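PDB 2EK9: aminopeptidase, which probably acts as a zinc-dependent aminopeptidase of the M28 family, removing residues from the amino ends of peptides. Local coordinates for residues Ile223-His228 with Leu264-Phe269. Numbering follows the deposited sequence.
With ZN (zinc ion), chain C.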
ATOM      1  N   ILE A 223      19.702   8.223   1.599  1.00 13.13           N
ATOM      2  CA  ILE A 223      18.407   8.264   2.265  1.00 13.77           C
ATOM      3  C   ILE A 223      17.337   8.276   1.177  1.00 12.95           C
ATOM      4  O   ILE A 223      17.452   9.011   0.201  1.00 12.81           O
ATOM      5  CB  ILE A 223      18.227   9.518   3.149  1.00 13.97           C
ATOM      6  CG1 ILE A 223      19.066   9.386   4.425  1.00 15.12           C
ATOM      7  CG2 ILE A 223      16.749   9.695   3.487  1.00 14.92           C
ATOM      8  CD1 ILE A 223      18.820  10.490   5.451  1.00 14.31           C
ATOM      9  N   ILE A 224      16.311   7.448   1.353  1.00 13.14           N
ATOM     10  CA  ILE A 224      15.213   7.348   0.398  1.00 13.56           C
ATOM     11  C   ILE A 224      13.945   7.938   1.005  1.00 12.83           C
ATOM     12  O   ILE A 224      13.607   7.655   2.159  1.00 11.54           O
ATOM     13  CB  ILE A 224      14.903   5.867   0.028  1.00 13.52           C
ATOM     14  CG1 ILE A 224      16.131   5.196  -0.599  1.00 16.89           C
ATOM     15  CG2 ILE A 224      13.712   5.805  -0.938  1.00 11.26           C
ATOM     16  CD1 ILE A 224      16.416   5.620  -2.011  1.00 28.12           C
ATOM     17  N   ILE A 225      13.264   8.776   0.227  1.00 12.37           N
ATOM     18  CA  ILE A 225      12.004   9.381   0.642  1.00 12.05           C
ATOM     19  C   ILE A 225      11.019   8.966  -0.440  1.00 12.12           C
ATOM     20  O   ILE A 225      11.192   9.314  -1.619  1.00 12.57           O
ATOM     21  CB  ILE A 225      12.060  10.929   0.679  1.00 11.44           C
ATOM     22  CG1 ILE A 225      13.150  11.413   1.643  1.00 14.53           C
ATOM     23  CG2 ILE A 225      10.711  11.478   1.121  1.00 12.58           C
ATOM     24  CD1 ILE A 225      14.550  11.421   1.051  1.00 15.55           C
ATOM     25  N   GLY A 226       9.997   8.215  -0.053  1.00 11.44           N
ATOM     26  CA  GLY A 226       9.034   7.756  -1.037  1.00 12.17           C
ATOM     27  C   GLY A 226       7.558   7.921  -0.733  1.00 12.29           C
ATOM     28  O   GLY A 226       7.150   8.299   0.373  1.00 11.68           O
ATOM     29  N   SER A 227       6.763   7.624  -1.756  1.00 12.45           N
ATOM     30  CA  SER A 227       5.306   7.686  -1.712  1.00 12.57           C
ATOM     31  C   SER A 227       4.852   6.932  -2.957  1.00 12.77           C
ATOM     32  O   SER A 227       5.680   6.615  -3.811  1.00 12.43           O
ATOM     33  CB  SER A 227       4.838   9.139  -1.791  1.00 12.14           C
ATOM     34  OG  SER A 227       5.384   9.787  -2.932  1.00 13.54           O
ATOM     35  N   HIS A 228       3.563   6.619  -3.070  1.00 12.16           N
ATOM     36  CA  HIS A 228       3.103   5.929  -4.274  1.00 11.76           C
ATOM     37  C   HIS A 228       2.134   6.830  -5.021  1.00 12.22           C
ATOM     38  O   HIS A 228       1.335   7.537  -4.404  1.00 11.06           O
ATOM     39  CB  HIS A 228       2.478   4.560  -3.937  1.00 12.18           C
ATOM     40  CG  HIS A 228       1.172   4.626  -3.202  1.00 13.64           C
ATOM     41  ND1 HIS A 228      -0.046   4.641  -3.849  1.00 14.33           N
ATOM     42  CD2 HIS A 228       0.892   4.614  -1.877  1.00 11.63           C
ATOM     43  CE1 HIS A 228      -1.018   4.630  -2.954  1.00 11.26           C
ATOM     44  NE2 HIS A 228      -0.476   4.613  -1.750  1.00 14.50           N
ATOM     45  N   LEU A 264      20.316  11.918  -1.608  1.00 15.24           N
ATOM     46  CA  LEU A 264      18.886  11.820  -1.355  1.00 15.06           C
ATOM     47  C   LEU A 264      18.163  11.339  -2.605  1.00 15.55           C
ATOM     48  O   LEU A 264      18.360  11.879  -3.694  1.00 15.43           O
ATOM     49  CB  LEU A 264      18.328  13.185  -0.929  1.00 15.28           C
ATOM     50  CG  LEU A 264      18.915  13.815   0.340  1.00 14.11           C
ATOM     51  CD1 LEU A 264      18.225  15.148   0.603  1.00 17.74           C
ATOM     52  CD2 LEU A 264      18.729  12.877   1.525  1.00 15.67           C
ATOM     53  N   ARG A 265      17.336  10.310  -2.448  1.00 15.07           N
ATOM     54  CA  ARG A 265      16.578   9.782  -3.571  1.00 14.70           C
ATOM     55  C   ARG A 265      15.096   9.934  -3.273  1.00 15.33           C
ATOM     56  O   ARG A 265      14.567   9.285  -2.368  1.00 14.91           O
ATOM     57  CB  ARG A 265      16.912   8.307  -3.796  1.00 15.00           C
ATOM     58  CG  ARG A 265      18.389   8.047  -4.009  1.00 14.79           C
ATOM     59  CD  ARG A 265      18.665   6.594  -4.332  1.00 13.49           C
ATOM     60  NE  ARG A 265      20.079   6.379  -4.613  1.00 15.08           N
ATOM     61  CZ  ARG A 265      20.600   5.216  -4.985  1.00 16.61           C
ATOM     62  NH1 ARG A 265      19.823   4.143  -5.119  1.00 12.43           N
ATOM     63  NH2 ARG A 265      21.899   5.129  -5.236  1.00 14.01           N
ATOM     64  N   PHE A 266      14.441  10.812  -4.026  1.00 14.39           N
ATOM     65  CA  PHE A 266      13.014  11.072  -3.879  1.00 14.44           C
ATOM     66  C   PHE A 266      12.318  10.193  -4.916  1.00 13.45           C
ATOM     67  O   PHE A 266      12.565  10.311  -6.120  1.00 12.62           O
ATOM     68  CB  PHE A 266      12.736  12.559  -4.122  1.00 13.71           C
ATOM     69  CG  PHE A 266      13.375  13.470  -3.101  1.00 15.26           C
ATOM     70  CD1 PHE A 266      12.716  13.785  -1.916  1.00 13.93           C
ATOM     71  CD2 PHE A 266      14.653  13.988  -3.312  1.00 15.41           C
ATOM     72  CE1 PHE A 266      13.320  14.602  -0.953  1.00 14.17           C
ATOM     73  CE2 PHE A 266      15.266  14.801  -2.361  1.00 12.57           C
ATOM     74  CZ  PHE A 266      14.600  15.108  -1.178  1.00 14.16           C
ATOM     75  N   ILE A 267      11.444   9.312  -4.443  1.00 13.23           N
ATOM     76  CA  ILE A 267      10.779   8.371  -5.326  1.00 12.97           C
ATOM     77  C   ILE A 267       9.268   8.242  -5.176  1.00 12.22           C
ATOM     78  O   ILE A 267       8.739   8.258  -4.062  1.00 11.04           O
ATOM     79  CB  ILE A 267      11.377   6.954  -5.117  1.00 13.44           C
ATOM     80  CG1 ILE A 267      12.899   7.010  -5.229  1.00 12.04           C
ATOM     81  CG2 ILE A 267      10.791   5.968  -6.134  1.00 13.26           C
ATOM     82  CD1 ILE A 267      13.582   5.701  -4.917  1.00 15.84           C
ATOM     83  N   THR A 268       8.577   8.128  -6.308  1.00 11.96           N
ATOM     84  CA  THR A 268       7.139   7.890  -6.283  1.00 11.20           C
ATOM     85  C   THR A 268       6.994   6.540  -6.977  1.00 11.19           C
ATOM     86  O   THR A 268       7.428   6.357  -8.122  1.00 11.22           O
ATOM     87  CB  THR A 268       6.306   8.992  -7.000  1.00 11.84           C
ATOM     88  OG1 THR A 268       6.609   9.022  -8.398  1.00 12.07           O
ATOM     89  CG2 THR A 268       6.590  10.352  -6.375  1.00  9.80           C
ATOM     90  N   PHE A 269       6.418   5.586  -6.252  1.00 11.12           N
ATOM     91  CA  PHE A 269       6.240   4.218  -6.738  1.00 10.71           C
ATOM     92  C   PHE A 269       4.906   3.978  -7.426  1.00 11.79           C
ATOM     93  O   PHE A 269       3.888   4.552  -7.043  1.00 11.88           O
ATOM     94  CB  PHE A 269       6.347   3.235  -5.571  1.00 10.35           C
ATOM     95  CG  PHE A 269       7.613   3.359  -4.778  1.00 10.43           C
ATOM     96  CD1 PHE A 269       8.830   2.948  -5.312  1.00 10.41           C
ATOM     97  CD2 PHE A 269       7.587   3.875  -3.489  1.00 12.44           C
ATOM     98  CE1 PHE A 269      10.006   3.048  -4.574  1.00 11.61           C
ATOM     99  CE2 PHE A 269       8.760   3.981  -2.739  1.00 13.47           C
ATOM    100  CZ  PHE A 269       9.969   3.564  -3.288  1.00 12.06           C
TER
HETATM  101 ZN    ZN C1002      -1.414   4.311   0.260  1.00 17.37          ZN
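Phe269 has CG anti to its own carbonyl carbon (chi1 -55°), which lays its ring obliquely across Ser227 and Gly226 on the adjacent strand. CD2 comes to 3.4 Å from Ser227 O, and CE2 to 4.2 Å from Gly226 CA. A side chain on Gly226 would run into this ring. Ile224 likewise sets CG1 anti to its carbonyl carbon, and a chi2 of -74° folds CD1 onto the aliphatic part of Arg265, 3.3 Å from CB. Ile267 CD1 also packs against Ile224 CG2. On the other face of the sheet, Ile225 CD1 lies over one face of the Phe266 ring, 4.0 Å from CE1. The strands run parallel. Five backbone hydrogen bonds link them, from Arg265 N to Ile223 O through Phe269 N to Ser227 O at 2.7 Å. The Ser227 N to Ile267 O bond is more bent (135°) than the others. Replacing Phe269 by an alanine would probably leave Gly226 and the Ser227 carbonyl without the ring beside them and open a gap there. At the strand end, His228 NE2 binds zinc at 2.2 Å; Asp240 and Asp301 bind the same ion, and His228 ND1 is hydrogen-bonded to Asp230. Arg265 extends to salt bridges with Glu263 and Glu290. The two strands belong to a beta-alpha-beta unit of the M28 peptidase domain, joined through helix 238-255. That helix packs on the face of Ser227, Leu264 and Phe266, while strands 294-300 and 188-210 continue the sheet beside 223-228 and 264-269, respectively.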